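PDB 2DUR: vesicular integral-membrane protein VIP36 from Canis lupus familiaris, which acts as a calcium-dependent lectin of the early secretory pathway, binding high-mannose glycans and helping to transport and sort the glycoproteins that carry them. Local coordinates for residues 68-73 and 83-88; 205-210 and 218-223; 109-114 and 165-170; 127-132 and 178-183. One frame throughout, in Å; residues are numbered along the deposited sequence.

Interaction 1 of 4, residues 68-73 and 83-88; sequences VHFKVH and DGIALW. With MAN (alpha-D-mannopyranose), chain C.
V72 and I85 approach each other from facing strands and overlap alongside in opposing senses, so that V72 CG2 comes to rest 3.6 Å from I85 CD1. I85 carries CG1 anti to its carbonyl carbon (chi1 -71°) with an extended chain beyond, which sends CD1 far enough out to reach the other layer. I85 CD1 also lies obliquely off the F70 ring, 4.3 Å from F70 CD2. Further along, V68 and L87 also pass in opposite senses, with V68 CG2 4.0 Å from L87 CD1. Strands 64-73 and 84-90 belong to the two sheets of the legume-lectin-like beta sandwich, and no hydrogen bond joins these segments; aliphatic and aromatic side chains suit the interior because they fill it without polar groups to satisfy. H218 touches both V72 and I85, while L113 lies against F70. At the sugar-binding end, D83 turns its carboxylate to mannose in a two-oxygen grip: the sugar's O6 donates to D83 OD1 and its O4 to D83 OD2, each over 2.6 Å. D213, H142, N118 and L214 also hydrogen-bond the sugar. G84, at phi 136° where a CB would press on the preceding carbonyl O, leads from the cis peptide before D83 into the strand.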
loop_
_atom_site.group_PDB
_atom_site.type_symbol
_atom_site.label_atom_id
_atom_site.label_comp_id
_atom_site.label_asym_id
_atom_site.label_seq_id
_atom_site.Cartn_x
_atom_site.Cartn_y
_atom_site.Cartn_z
ATOM N N VAL A 68 -1.777 2.078 8.263
ATOM C CA VAL A 68 -0.946 0.858 8.224
ATOM C C VAL A 68 0.176 1.003 9.211
ATOM O O VAL A 68 0.979 1.914 9.114
ATOM C CB VAL A 68 -0.376 0.610 6.782
ATOM C CG1 VAL A 68 0.423 -0.698 6.724
ATOM C CG2 VAL A 68 -1.502 0.577 5.790
ATOM N N HIS A 69 0.226 0.094 10.183
ATOM C CA HIS A 69 1.368 0.010 11.052
ATOM C C HIS A 69 2.274 -1.080 10.451
ATOM O O HIS A 69 1.879 -2.247 10.396
ATOM C CB HIS A 69 0.884 -0.380 12.454
ATOM C CG HIS A 69 1.985 -0.569 13.444
ATOM N ND1 HIS A 69 1.759 -1.083 14.703
ATOM C CD2 HIS A 69 3.312 -0.331 13.364
ATOM C CE1 HIS A 69 2.901 -1.136 15.362
ATOM N NE2 HIS A 69 3.861 -0.689 14.577
ATOM N N PHE A 70 3.429 -0.651 9.969
ATOM C CA PHE A 70 4.357 -1.546 9.253
ATOM C C PHE A 70 5.720 -1.461 9.901
ATOM O O PHE A 70 5.993 -0.576 10.711
ATOM C CB PHE A 70 4.429 -1.143 7.768
ATOM C CG PHE A 70 5.099 0.185 7.532
ATOM C CD1 PHE A 70 4.349 1.376 7.630
ATOM C CD2 PHE A 70 6.469 0.277 7.255
ATOM C CE1 PHE A 70 4.978 2.629 7.453
ATOM C CE2 PHE A 70 7.103 1.520 7.049
ATOM C CZ PHE A 70 6.343 2.719 7.167
ATOM N N LYS A 71 6.609 -2.388 9.551
ATOM C CA LYS A 71 7.985 -2.279 9.990
ATOM C C LYS A 71 8.896 -2.841 8.910
ATOM O O LYS A 71 8.732 -3.997 8.520
ATOM C CB LYS A 71 8.206 -3.033 11.307
ATOM C CG LYS A 71 9.475 -2.634 11.973
ATOM C CD LYS A 71 9.692 -3.407 13.273
ATOM C CE LYS A 71 11.112 -3.194 13.776
ATOM N NZ LYS A 71 11.368 -1.807 14.298
ATOM N N VAL A 72 9.808 -2.014 8.424
ATOM C CA VAL A 72 10.835 -2.462 7.492
ATOM C C VAL A 72 12.163 -2.420 8.212
ATOM O O VAL A 72 12.609 -1.364 8.679
ATOM C CB VAL A 72 10.880 -1.608 6.205
ATOM C CG1 VAL A 72 11.989 -2.115 5.273
ATOM C CG2 VAL A 72 9.500 -1.657 5.526
ATOM N N HIS A 73 12.812 -3.574 8.295
ATOM C CA HIS A 73 14.029 -3.658 9.081
ATOM C C HIS A 73 14.885 -4.828 8.636
ATOM O O HIS A 73 14.364 -5.841 8.227
ATOM C CB HIS A 73 13.675 -3.782 10.576
ATOM C CG HIS A 73 12.799 -4.948 10.908
ATOM N ND1 HIS A 73 13.241 -5.995 11.690
ATOM C CD2 HIS A 73 11.525 -5.255 10.552
ATOM C CE1 HIS A 73 12.266 -6.878 11.826
ATOM N NE2 HIS A 73 11.211 -6.447 11.156
ATOM N N ASP A 83 13.473 -4.866 -1.187
ATOM C CA ASP A 83 13.238 -3.776 -2.140
ATOM C C ASP A 83 12.155 -2.792 -1.707
ATOM O O ASP A 83 12.114 -1.650 -2.195
ATOM C CB ASP A 83 12.851 -4.396 -3.495
ATOM C CG ASP A 83 14.078 -4.824 -4.284
ATOM O OD1 ASP A 83 14.420 -6.036 -4.282
ATOM O OD2 ASP A 83 14.730 -3.926 -4.855
ATOM N N GLY A 84 11.266 -3.251 -0.827
ATOM C CA GLY A 84 10.173 -2.418 -0.316
ATOM C C GLY A 84 8.815 -3.087 -0.244
ATOM O O GLY A 84 8.657 -4.279 -0.511
ATOM N N ILE A 85 7.820 -2.282 0.112
ATOM C CA ILE A 85 6.444 -2.707 0.279
ATOM C C ILE A 85 5.570 -1.973 -0.729
ATOM O O ILE A 85 5.834 -0.800 -1.015
ATOM C CB ILE A 85 5.940 -2.359 1.737
ATOM C CG1 ILE A 85 6.619 -3.281 2.763
ATOM C CG2 ILE A 85 4.403 -2.425 1.830
ATOM C CD1 ILE A 85 6.358 -2.846 4.238
ATOM N N ALA A 86 4.524 -2.644 -1.216
ATOM C CA ALA A 86 3.431 -1.971 -1.971
ATOM C C ALA A 86 2.116 -2.191 -1.243
ATOM O O ALA A 86 1.862 -3.278 -0.730
ATOM C CB ALA A 86 3.322 -2.520 -3.393
ATOM N N LEU A 87 1.304 -1.137 -1.174
ATOM C CA LEU A 87 -0.062 -1.201 -0.680
ATOM C C LEU A 87 -0.962 -1.037 -1.879
ATOM O O LEU A 87 -0.687 -0.195 -2.720
ATOM C CB LEU A 87 -0.318 -0.046 0.295
ATOM C CG LEU A 87 0.650 -0.034 1.471
ATOM C CD1 LEU A 87 0.418 1.204 2.334
ATOM C CD2 LEU A 87 0.512 -1.321 2.307
ATOM N N TRP A 88 -2.039 -1.819 -1.929
ATOM C CA TRP A 88 -2.855 -1.929 -3.104
ATOM C C TRP A 88 -4.309 -1.653 -2.830
ATOM O O TRP A 88 -4.856 -2.067 -1.795
ATOM C CB TRP A 88 -2.751 -3.357 -3.659
ATOM C CG TRP A 88 -1.367 -3.751 -4.007
ATOM C CD1 TRP A 88 -0.525 -4.533 -3.268
ATOM C CD2 TRP A 88 -0.648 -3.383 -5.188
ATOM N NE1 TRP A 88 0.691 -4.671 -3.915
ATOM C CE2 TRP A 88 0.625 -4.010 -5.116
ATOM C CE3 TRP A 88 -0.971 -2.603 -6.329
ATOM C CZ2 TRP A 88 1.599 -3.852 -6.113
ATOM C CZ3 TRP A 88 -0.002 -2.478 -7.351
ATOM C CH2 TRP A 88 1.259 -3.106 -7.245
HETATM C C1 MAN C . 18.190 -7.868 -8.286
HETATM C C2 MAN C . 16.932 -7.580 -9.102
HETATM C C3 MAN C . 16.424 -6.157 -8.831
HETATM C C4 MAN C . 16.314 -5.869 -7.325
HETATM C C5 MAN C . 17.697 -6.078 -6.731
HETATM C C6 MAN C . 17.732 -5.740 -5.240
HETATM O O1 MAN C . 19.326 -7.267 -8.903
HETATM O O2 MAN C . 15.936 -8.499 -8.726
HETATM O O3 MAN C . 15.179 -5.959 -9.483
HETATM O O4 MAN C . 15.872 -4.556 -7.058
HETATM O O5 MAN C . 18.009 -7.449 -6.933
HETATM O O6 MAN C . 16.973 -6.681 -4.511
#

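Interaction 2 of 4, residues 205-210 and 218-223; sequences FGASAG and HDIISM
H218, M223 and A207 bury the most surface where strand 217-227 of one sheet packs over strand 204-211 of the other, in the beta sandwich of the L-type lectin domain. The two segments run nearly antiparallel at 159° and share no hydrogen bond. A207 CB faces two larger side chains, lying 4.3 Å from I220 CG1 and 4.2 Å from M223 SD. The flexible methionine suits this place, since it can bend its thioether back against A207; with CG and SD extended and the last torsion turned to 68°, M223 CE comes 4.3 Å from G206 O. I221 and S222 both face H69 of the neighbouring strand 64-73 in the same sheet, a classic beta bulge that comes just before M223. At the other end the distance between layers narrows, and A209 with its single methyl fits the tighter spacing opposite H218. The histidine ring lies oblique to that methyl, while its ND1 hydrogen-bonds T43 OG1, so a polar ring is accommodated in a buried position. A209 also touches I85 of the adjacent strand 84-90. The closest approach of the pair is between A209 CB and H218 CB at 3.4 Å, and H218 CE1 lies 3.6 Å from G210 O.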
loop_
_atom_site.group_PDB
_atom_site.type_symbol
_atom_site.label_atom_id
_atom_site.label_comp_id
_atom_site.label_asym_id
_atom_site.label_seq_id
_atom_site.Cartn_x
_atom_site.Cartn_y
_atom_site.Cartn_z
ATOM N N PHE A 205 -8.313 -4.332 -1.018
ATOM C CA PHE A 205 -7.102 -3.905 -0.343
ATOM C C PHE A 205 -6.122 -5.065 -0.243
ATOM O O PHE A 205 -6.504 -6.204 0.027
ATOM C CB PHE A 205 -7.387 -3.357 1.060
ATOM C CG PHE A 205 -8.072 -2.020 1.026
ATOM C CD1 PHE A 205 -7.338 -0.897 0.691
ATOM C CD2 PHE A 205 -9.440 -1.906 1.294
ATOM C CE1 PHE A 205 -7.933 0.355 0.640
ATOM C CE2 PHE A 205 -10.061 -0.640 1.244
ATOM C CZ PHE A 205 -9.295 0.476 0.915
ATOM N N GLY A 206 -4.865 -4.745 -0.457
ATOM C CA GLY A 206 -3.783 -5.745 -0.341
ATOM C C GLY A 206 -2.474 -5.096 0.063
ATOM O O GLY A 206 -2.331 -3.868 0.040
ATOM N N ALA A 207 -1.500 -5.921 0.456
ATOM C CA ALA A 207 -0.156 -5.410 0.727
ATOM C C ALA A 207 0.791 -6.499 0.247
ATOM O O ALA A 207 0.467 -7.687 0.334
ATOM C CB ALA A 207 0.077 -5.122 2.235
ATOM N N SER A 208 1.944 -6.080 -0.259
ATOM C CA SER A 208 2.941 -7.030 -0.716
ATOM C C SER A 208 4.341 -6.487 -0.522
ATOM O O SER A 208 4.565 -5.294 -0.274
ATOM C CB SER A 208 2.681 -7.407 -2.191
ATOM O OG SER A 208 2.862 -6.269 -3.028
ATOM N N ALA A 209 5.312 -7.387 -0.602
ATOM C CA ALA A 209 6.692 -6.959 -0.545
ATOM C C ALA A 209 7.547 -7.897 -1.348
ATOM O O ALA A 209 7.164 -9.038 -1.589
ATOM C CB ALA A 209 7.201 -6.915 0.909
ATOM N N GLY A 210 8.697 -7.389 -1.765
ATOM C CA GLY A 210 9.625 -8.215 -2.526
ATOM C C GLY A 210 11.049 -7.960 -2.070
ATOM O O GLY A 210 11.383 -6.873 -1.592
ATOM N N HIS A 218 9.986 -7.275 5.793
ATOM C CA HIS A 218 8.865 -6.364 5.494
ATOM C C HIS A 218 7.654 -6.858 6.265
ATOM O O HIS A 218 7.016 -7.816 5.876
ATOM C CB HIS A 218 8.591 -6.344 3.964
ATOM C CG HIS A 218 9.741 -5.830 3.158
ATOM N ND1 HIS A 218 10.593 -6.662 2.451
ATOM C CD2 HIS A 218 10.152 -4.570 2.894
ATOM C CE1 HIS A 218 11.515 -5.932 1.846
ATOM N NE2 HIS A 218 11.264 -4.658 2.092
ATOM N N ASP A 219 7.351 -6.195 7.400
ATOM C CA ASP A 219 6.254 -6.629 8.268
ATOM C C ASP A 219 5.043 -5.688 8.217
ATOM O O ASP A 219 5.201 -4.476 8.109
ATOM C CB ASP A 219 6.693 -6.687 9.739
ATOM C CG ASP A 219 7.844 -7.644 9.983
ATOM O OD1 ASP A 219 8.055 -8.540 9.144
ATOM O OD2 ASP A 219 8.515 -7.509 11.030
ATOM N N ILE A 220 3.851 -6.267 8.310
ATOM C CA ILE A 220 2.603 -5.499 8.508
ATOM C C ILE A 220 2.063 -5.906 9.868
ATOM O O ILE A 220 1.732 -7.067 10.068
ATOM C CB ILE A 220 1.538 -5.822 7.428
ATOM C CG1 ILE A 220 2.086 -5.555 6.019
ATOM C CG2 ILE A 220 0.233 -5.006 7.663
ATOM C CD1 ILE A 220 2.436 -4.089 5.711
ATOM N N ILE A 221 1.991 -4.952 10.804
ATOM C CA ILE A 221 1.433 -5.256 12.135
ATOM C C ILE A 221 -0.087 -5.136 12.108
ATOM O O ILE A 221 -0.807 -6.005 12.605
ATOM C CB ILE A 221 2.033 -4.376 13.235
ATOM C CG1 ILE A 221 3.517 -4.687 13.459
ATOM C CG2 ILE A 221 1.253 -4.575 14.573
ATOM C CD1 ILE A 221 4.498 -4.056 12.452
ATOM N N SER A 222 -0.587 -4.049 11.516
ATOM C CA SER A 222 -2.020 -3.892 11.384
ATOM C C SER A 222 -2.336 -3.032 10.174
ATOM O O SER A 222 -1.488 -2.243 9.732
ATOM C CB SER A 222 -2.630 -3.232 12.646
ATOM O OG SER A 222 -2.118 -1.933 12.809
ATOM N N MET A 223 -3.543 -3.218 9.670
ATOM C CA MET A 223 -4.153 -2.351 8.665
ATOM C C MET A 223 -5.551 -2.063 9.181
ATOM O O MET A 223 -6.322 -2.979 9.440
ATOM C CB MET A 223 -4.209 -3.085 7.332
ATOM C CG MET A 223 -2.796 -3.350 6.799
ATOM S SD MET A 223 -2.786 -4.150 5.196
ATOM C CE MET A 223 -3.446 -2.879 4.125
#

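Interaction 3 of 4, residues 109-114 and 165-170; sequences LAIFLD and TFLAVR. With CA (calcium ion), chain E.
I111 departs from the usual staggered isoleucine shape: its chi2 of 94° is displaced from the staggered +60° position, and the terminal methyl is swung against V169. The two side chains meet end on, I111 CD1 standing 4.0 Å from V169 CG1 and 4.1 Å from V169 CG2. V169 branches at CB, so both of its methyls face I111 and are engaged by one carbon. The other branch of I111 turns to L167, whose side chain lies across it at a slant; I111 CG2 and L167 CD2 are 4.1 Å apart. L167 has its CG anti to the backbone N (chi1 -160°), and L167 CD2 thereby also meets L113 CD1 at 4.1 Å, these two leucines overlapping alongside in opposing senses. Leucine suits this junction because its branch at CG holds CD2 out beyond the backbone, where it reaches both I111 and L113. L87 touches both I111 and L167, and F70 adds an aromatic ring beside L113. D114, next in the strand, takes no part in this packing and binds the calcium ion through both carboxylate oxygens, OD1 and OD2 each 2.5 Å from the metal. Two waters, Y116 O, N118 and D145 complete the site. In this domain, a legume-like lectin sandwich, the metal site adjoins the carbohydrate pocket, and N118 belongs to both.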
loop_
_atom_site.group_PDB
_atom_site.type_symbol
_atom_site.label_atom_id
_atom_site.label_comp_id
_atom_site.label_asym_id
_atom_site.label_seq_id
_atom_site.Cartn_x
_atom_site.Cartn_y
_atom_site.Cartn_z
ATOM N N LEU A 109 -4.965 1.511 -7.647
ATOM C CA LEU A 109 -4.036 2.381 -6.935
ATOM C C LEU A 109 -2.946 1.562 -6.275
ATOM O O LEU A 109 -3.235 0.516 -5.681
ATOM C CB LEU A 109 -4.808 3.147 -5.853
ATOM C CG LEU A 109 -3.967 3.949 -4.874
ATOM C CD1 LEU A 109 -3.275 5.122 -5.587
ATOM C CD2 LEU A 109 -4.864 4.413 -3.711
ATOM N N ALA A 110 -1.714 2.023 -6.427
ATOM C CA ALA A 110 -0.557 1.506 -5.671
ATOM C C ALA A 110 0.088 2.615 -4.887
ATOM O O ALA A 110 0.202 3.741 -5.371
ATOM C CB ALA A 110 0.482 0.904 -6.621
ATOM N N ILE A 111 0.484 2.298 -3.649
ATOM C CA ILE A 111 1.359 3.152 -2.880
ATOM C C ILE A 111 2.627 2.318 -2.657
ATOM O O ILE A 111 2.593 1.247 -2.019
ATOM C CB ILE A 111 0.729 3.598 -1.534
ATOM C CG1 ILE A 111 -0.696 4.173 -1.755
ATOM C CG2 ILE A 111 1.666 4.587 -0.801
ATOM C CD1 ILE A 111 -1.811 3.162 -1.577
ATOM N N PHE A 112 3.746 2.810 -3.177
ATOM C CA PHE A 112 5.006 2.071 -3.072
ATOM C C PHE A 112 5.874 2.684 -1.999
ATOM O O PHE A 112 6.058 3.893 -1.988
ATOM C CB PHE A 112 5.781 2.186 -4.388
ATOM C CG PHE A 112 5.044 1.677 -5.589
ATOM C CD1 PHE A 112 4.420 0.429 -5.576
ATOM C CD2 PHE A 112 4.960 2.471 -6.727
ATOM C CE1 PHE A 112 3.752 -0.053 -6.716
ATOM C CE2 PHE A 112 4.340 1.993 -7.877
ATOM C CZ PHE A 112 3.712 0.751 -7.861
ATOM N N LEU A 113 6.477 1.841 -1.158
ATOM C CA LEU A 113 7.462 2.281 -0.158
ATOM C C LEU A 113 8.765 1.609 -0.616
ATOM O O LEU A 113 9.035 0.446 -0.281
ATOM C CB LEU A 113 7.043 1.786 1.232
ATOM C CG LEU A 113 5.860 2.505 1.886
ATOM C CD1 LEU A 113 4.573 2.028 1.276
ATOM C CD2 LEU A 113 5.850 2.211 3.384
ATOM N N ASP A 114 9.521 2.329 -1.439
ATOM C CA ASP A 114 10.676 1.771 -2.167
ATOM C C ASP A 114 11.947 2.119 -1.391
ATOM O O ASP A 114 12.226 3.290 -1.180
ATOM C CB ASP A 114 10.694 2.399 -3.581
ATOM C CG ASP A 114 11.761 1.801 -4.498
ATOM O OD1 ASP A 114 11.709 2.045 -5.738
ATOM O OD2 ASP A 114 12.648 1.080 -3.995
ATOM N N THR A 165 6.341 2.772 13.229
ATOM C CA THR A 165 6.198 3.562 11.998
ATOM C C THR A 165 4.840 3.263 11.361
ATOM O O THR A 165 4.404 2.091 11.258
ATOM C CB THR A 165 7.333 3.243 10.983
ATOM O OG1 THR A 165 7.417 1.815 10.791
ATOM C CG2 THR A 165 8.665 3.788 11.461
ATOM N N PHE A 166 4.158 4.331 10.939
ATOM C CA PHE A 166 2.802 4.216 10.396
ATOM C C PHE A 166 2.655 5.012 9.117
ATOM O O PHE A 166 3.370 6.017 8.901
ATOM C CB PHE A 166 1.739 4.770 11.364
ATOM C CG PHE A 166 1.786 4.177 12.736
ATOM C CD1 PHE A 166 2.651 4.716 13.698
ATOM C CD2 PHE A 166 0.909 3.160 13.087
ATOM C CE1 PHE A 166 2.695 4.189 14.996
ATOM C CE2 PHE A 166 0.952 2.613 14.390
ATOM C CZ PHE A 166 1.849 3.151 15.336
ATOM N N LEU A 167 1.721 4.541 8.283
ATOM C CA LEU A 167 1.305 5.260 7.054
ATOM C C LEU A 167 -0.193 5.455 7.054
ATOM O O LEU A 167 -0.928 4.594 7.502
ATOM C CB LEU A 167 1.716 4.440 5.809
ATOM C CG LEU A 167 1.788 5.235 4.504
ATOM C CD1 LEU A 167 3.049 6.029 4.509
ATOM C CD2 LEU A 167 1.781 4.266 3.333
ATOM N N ALA A 168 -0.661 6.599 6.548
ATOM C CA ALA A 168 -2.081 6.788 6.331
ATOM C C ALA A 168 -2.326 7.074 4.855
ATOM O O ALA A 168 -1.576 7.831 4.240
ATOM C CB ALA A 168 -2.605 7.933 7.192
ATOM N N VAL A 169 -3.349 6.425 4.306
ATOM C CA VAL A 169 -3.782 6.667 2.924
ATOM C C VAL A 169 -5.252 7.003 2.980
ATOM O O VAL A 169 -6.070 6.181 3.372
ATOM C CB VAL A 169 -3.567 5.421 2.027
ATOM C CG1 VAL A 169 -4.026 5.734 0.602
ATOM C CG2 VAL A 169 -2.074 4.970 2.042
ATOM N N ARG A 170 -5.587 8.212 2.554
ATOM C CA ARG A 170 -6.960 8.721 2.613
ATOM C C ARG A 170 -7.442 8.959 1.191
ATOM O O ARG A 170 -6.729 9.552 0.391
ATOM C CB ARG A 170 -7.019 10.042 3.391
ATOM C CG ARG A 170 -8.449 10.584 3.574
ATOM C CD ARG A 170 -8.411 11.975 4.249
ATOM N NE ARG A 170 -9.755 12.552 4.410
ATOM C CZ ARG A 170 -10.410 13.302 3.511
ATOM N NH1 ARG A 170 -9.865 13.646 2.330
ATOM N NH2 ARG A 170 -11.634 13.744 3.810
HETATM CA CA CA E . 13.667 0.548 -6.209
HETATM O O HOH W 1 13.453 -1.516 -4.927
HETATM O O HOH W 2 12.045 -0.209 -7.871
#

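Interaction 4 of 4, residues 127-132 and 178-183; sequences PYISVM and VMTDLE
I129 spans the gap between strands 128-135 and 175-181, and its side chain can be followed outward from the backbone. CB points toward the opposing segment and divides there into two branches. CG2, anti to the backbone N, faces V178, with CG1 of that valine 4.3 Å away. The longer branch starts at CG1, set anti to the carbonyl carbon by a chi1 of -64°, and continues extended, carrying CD1 to the methyl of T180: I129 CD1 and T180 CG2 are 3.8 Å apart, the two side chains overlapping alongside and running in opposing senses. T180 places CG2 anti to its carbonyl carbon and so turns its methyl, rather than its hydroxyl, to I129. Isoleucine suits the position because its short branch meets V178 and its long one T180, two residues apart on the same strand. These strands come from the two separate sheets of the beta sandwich; the N-to-C directions of the short strands make 156°, nearly antiparallel, and side chains join them with no hydrogen bond between the segments. V131, two residues on and facing the same way, supplies the next contact: V131 CG1 lies 3.9 Å from V178 CG2, again with the side chains passing in opposite senses. The two methyls on V178 CB diverge, so each faces a different neighbour, CG1 toward I129 and CG2 toward V131. I111 of strand 109-114 touches both I129 and V131, L167 packs on I129 and T180, and I192 of strand 189-198 lies against V131 and V178.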
loop_
_atom_site.group_PDB
_atom_site.type_symbol
_atom_site.label_atom_id
_atom_site.label_comp_id
_atom_site.label_asym_id
_atom_site.label_seq_id
_atom_site.Cartn_x
_atom_site.Cartn_y
_atom_site.Cartn_z
ATOM N N PRO A 127 14.717 6.095 1.400
ATOM C CA PRO A 127 13.530 5.490 0.784
ATOM C C PRO A 127 12.539 6.506 0.220
ATOM O O PRO A 127 12.492 7.657 0.661
ATOM C CB PRO A 127 12.878 4.724 1.927
ATOM C CG PRO A 127 14.031 4.469 2.891
ATOM C CD PRO A 127 14.810 5.735 2.827
ATOM N N TYR A 128 11.747 6.071 -0.752
ATOM C CA TYR A 128 10.880 7.002 -1.475
ATOM C C TYR A 128 9.486 6.379 -1.563
ATOM O O TYR A 128 9.329 5.230 -2.021
ATOM C CB TYR A 128 11.470 7.311 -2.883
ATOM C CG TYR A 128 10.805 8.484 -3.562
ATOM C CD1 TYR A 128 11.216 9.793 -3.305
ATOM C CD2 TYR A 128 9.733 8.290 -4.443
ATOM C CE1 TYR A 128 10.593 10.861 -3.918
ATOM C CE2 TYR A 128 9.097 9.369 -5.053
ATOM C CZ TYR A 128 9.535 10.648 -4.786
ATOM O OH TYR A 128 8.915 11.731 -5.374
ATOM N N ILE A 129 8.494 7.136 -1.113
ATOM C CA ILE A 129 7.112 6.681 -1.120
ATOM C C ILE A 129 6.427 7.381 -2.279
ATOM O O ILE A 129 6.478 8.596 -2.392
ATOM C CB ILE A 129 6.362 7.081 0.197
ATOM C CG1 ILE A 129 7.011 6.372 1.397
ATOM C CG2 ILE A 129 4.870 6.752 0.110
ATOM C CD1 ILE A 129 6.358 6.743 2.736
ATOM N N SER A 130 5.767 6.620 -3.140
ATOM C CA SER A 130 5.099 7.239 -4.292
ATOM C C SER A 130 3.763 6.573 -4.566
ATOM O O SER A 130 3.469 5.518 -4.024
ATOM C CB SER A 130 6.011 7.211 -5.527
ATOM O OG SER A 130 6.265 5.880 -5.954
ATOM N N VAL A 131 2.922 7.226 -5.364
ATOM C CA VAL A 131 1.656 6.621 -5.751
ATOM C C VAL A 131 1.617 6.446 -7.283
ATOM O O VAL A 131 2.229 7.220 -8.013
ATOM C CB VAL A 131 0.441 7.439 -5.277
ATOM C CG1 VAL A 131 0.285 7.302 -3.754
ATOM C CG2 VAL A 131 0.568 8.929 -5.707
ATOM N N MET A 132 0.855 5.461 -7.721
ATOM C CA MET A 132 0.670 5.156 -9.138
ATOM C C MET A 132 -0.780 4.744 -9.335
ATOM O O MET A 132 -1.321 3.995 -8.529
ATOM C CB MET A 132 1.639 4.034 -9.559
ATOM C CG MET A 132 1.436 3.572 -11.011
ATOM S SD MET A 132 2.763 2.391 -11.356
ATOM C CE MET A 132 2.265 1.883 -13.006
ATOM N N VAL A 178 -1.481 10.909 1.290
ATOM C CA VAL A 178 -0.644 9.939 1.998
ATOM C C VAL A 178 0.151 10.700 3.041
ATOM O O VAL A 178 0.803 11.697 2.712
ATOM C CB VAL A 178 0.332 9.218 1.020
ATOM C CG1 VAL A 178 1.163 8.185 1.767
ATOM C CG2 VAL A 178 -0.451 8.573 -0.124
ATOM N N MET A 179 0.077 10.245 4.296
ATOM C CA MET A 179 0.795 10.872 5.410
ATOM C C MET A 179 1.629 9.824 6.137
ATOM O O MET A 179 1.332 8.642 6.061
ATOM C CB MET A 179 -0.200 11.522 6.370
ATOM C CG MET A 179 -1.138 12.468 5.660
ATOM S SD MET A 179 -2.388 13.206 6.728
ATOM C CE MET A 179 -3.440 11.790 7.062
ATOM N N THR A 180 2.655 10.265 6.853
ATOM C CA THR A 180 3.516 9.326 7.564
ATOM C C THR A 180 3.567 9.699 9.048
ATOM O O THR A 180 3.341 10.867 9.423
ATOM C CB THR A 180 4.941 9.333 7.000
ATOM O OG1 THR A 180 5.514 10.627 7.146
ATOM C CG2 THR A 180 4.956 8.976 5.491
ATOM N N ASP A 181 3.879 8.699 9.866
ATOM C CA ASP A 181 4.161 8.912 11.301
ATOM C C ASP A 181 5.389 8.072 11.609
ATOM O O ASP A 181 5.270 6.903 11.953
ATOM C CB ASP A 181 2.951 8.533 12.151
ATOM C CG ASP A 181 3.247 8.531 13.671
ATOM O OD1 ASP A 181 4.324 8.994 14.095
ATOM O OD2 ASP A 181 2.382 8.007 14.397
ATOM N N LEU A 182 6.552 8.685 11.442
ATOM C CA LEU A 182 7.828 7.964 11.498
ATOM C C LEU A 182 8.790 8.419 12.586
ATOM O O LEU A 182 9.807 7.762 12.801
ATOM C CB LEU A 182 8.553 8.040 10.151
ATOM C CG LEU A 182 7.737 7.731 8.888
ATOM C CD1 LEU A 182 8.563 8.088 7.650
ATOM C CD2 LEU A 182 7.263 6.285 8.852
ATOM N N GLU A 183 8.444 9.509 13.272
ATOM C CA GLU A 183 9.360 10.233 14.170
ATOM C C GLU A 183 8.971 10.143 15.644
ATOM O O GLU A 183 9.556 10.855 16.486
ATOM C CB GLU A 183 9.428 11.711 13.763
ATOM C CG GLU A 183 9.923 11.983 12.357
ATOM C CD GLU A 183 11.202 11.247 12.013
ATOM O OE1 GLU A 183 12.123 11.166 12.864
ATOM O OE2 GLU A 183 11.297 10.747 10.868
#

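All four contacts join the same two sheets, and they follow one another across the sandwich from interaction 2 through 1 and 3 to 4. Neighbouring centres are 5, 8 and 6 Å apart, whereas interactions 2 and 4 are 14 Å apart and do not touch. Within one sheet, probable backbone hydrogen bonds tie them together: A86 N to S208 O, 2.8 Å, between interactions 1 and 2; F112 N to S130 O, 2.9 Å, between 3 and 4. In the other sheet, V68 N to L167 O, 2.8 Å, links 1 and 3. Interactions 1 and 3 also reach the binding site, through D83 on mannose and D114 on calcium, where D83 O packs 3.3 Å from D114 OD2.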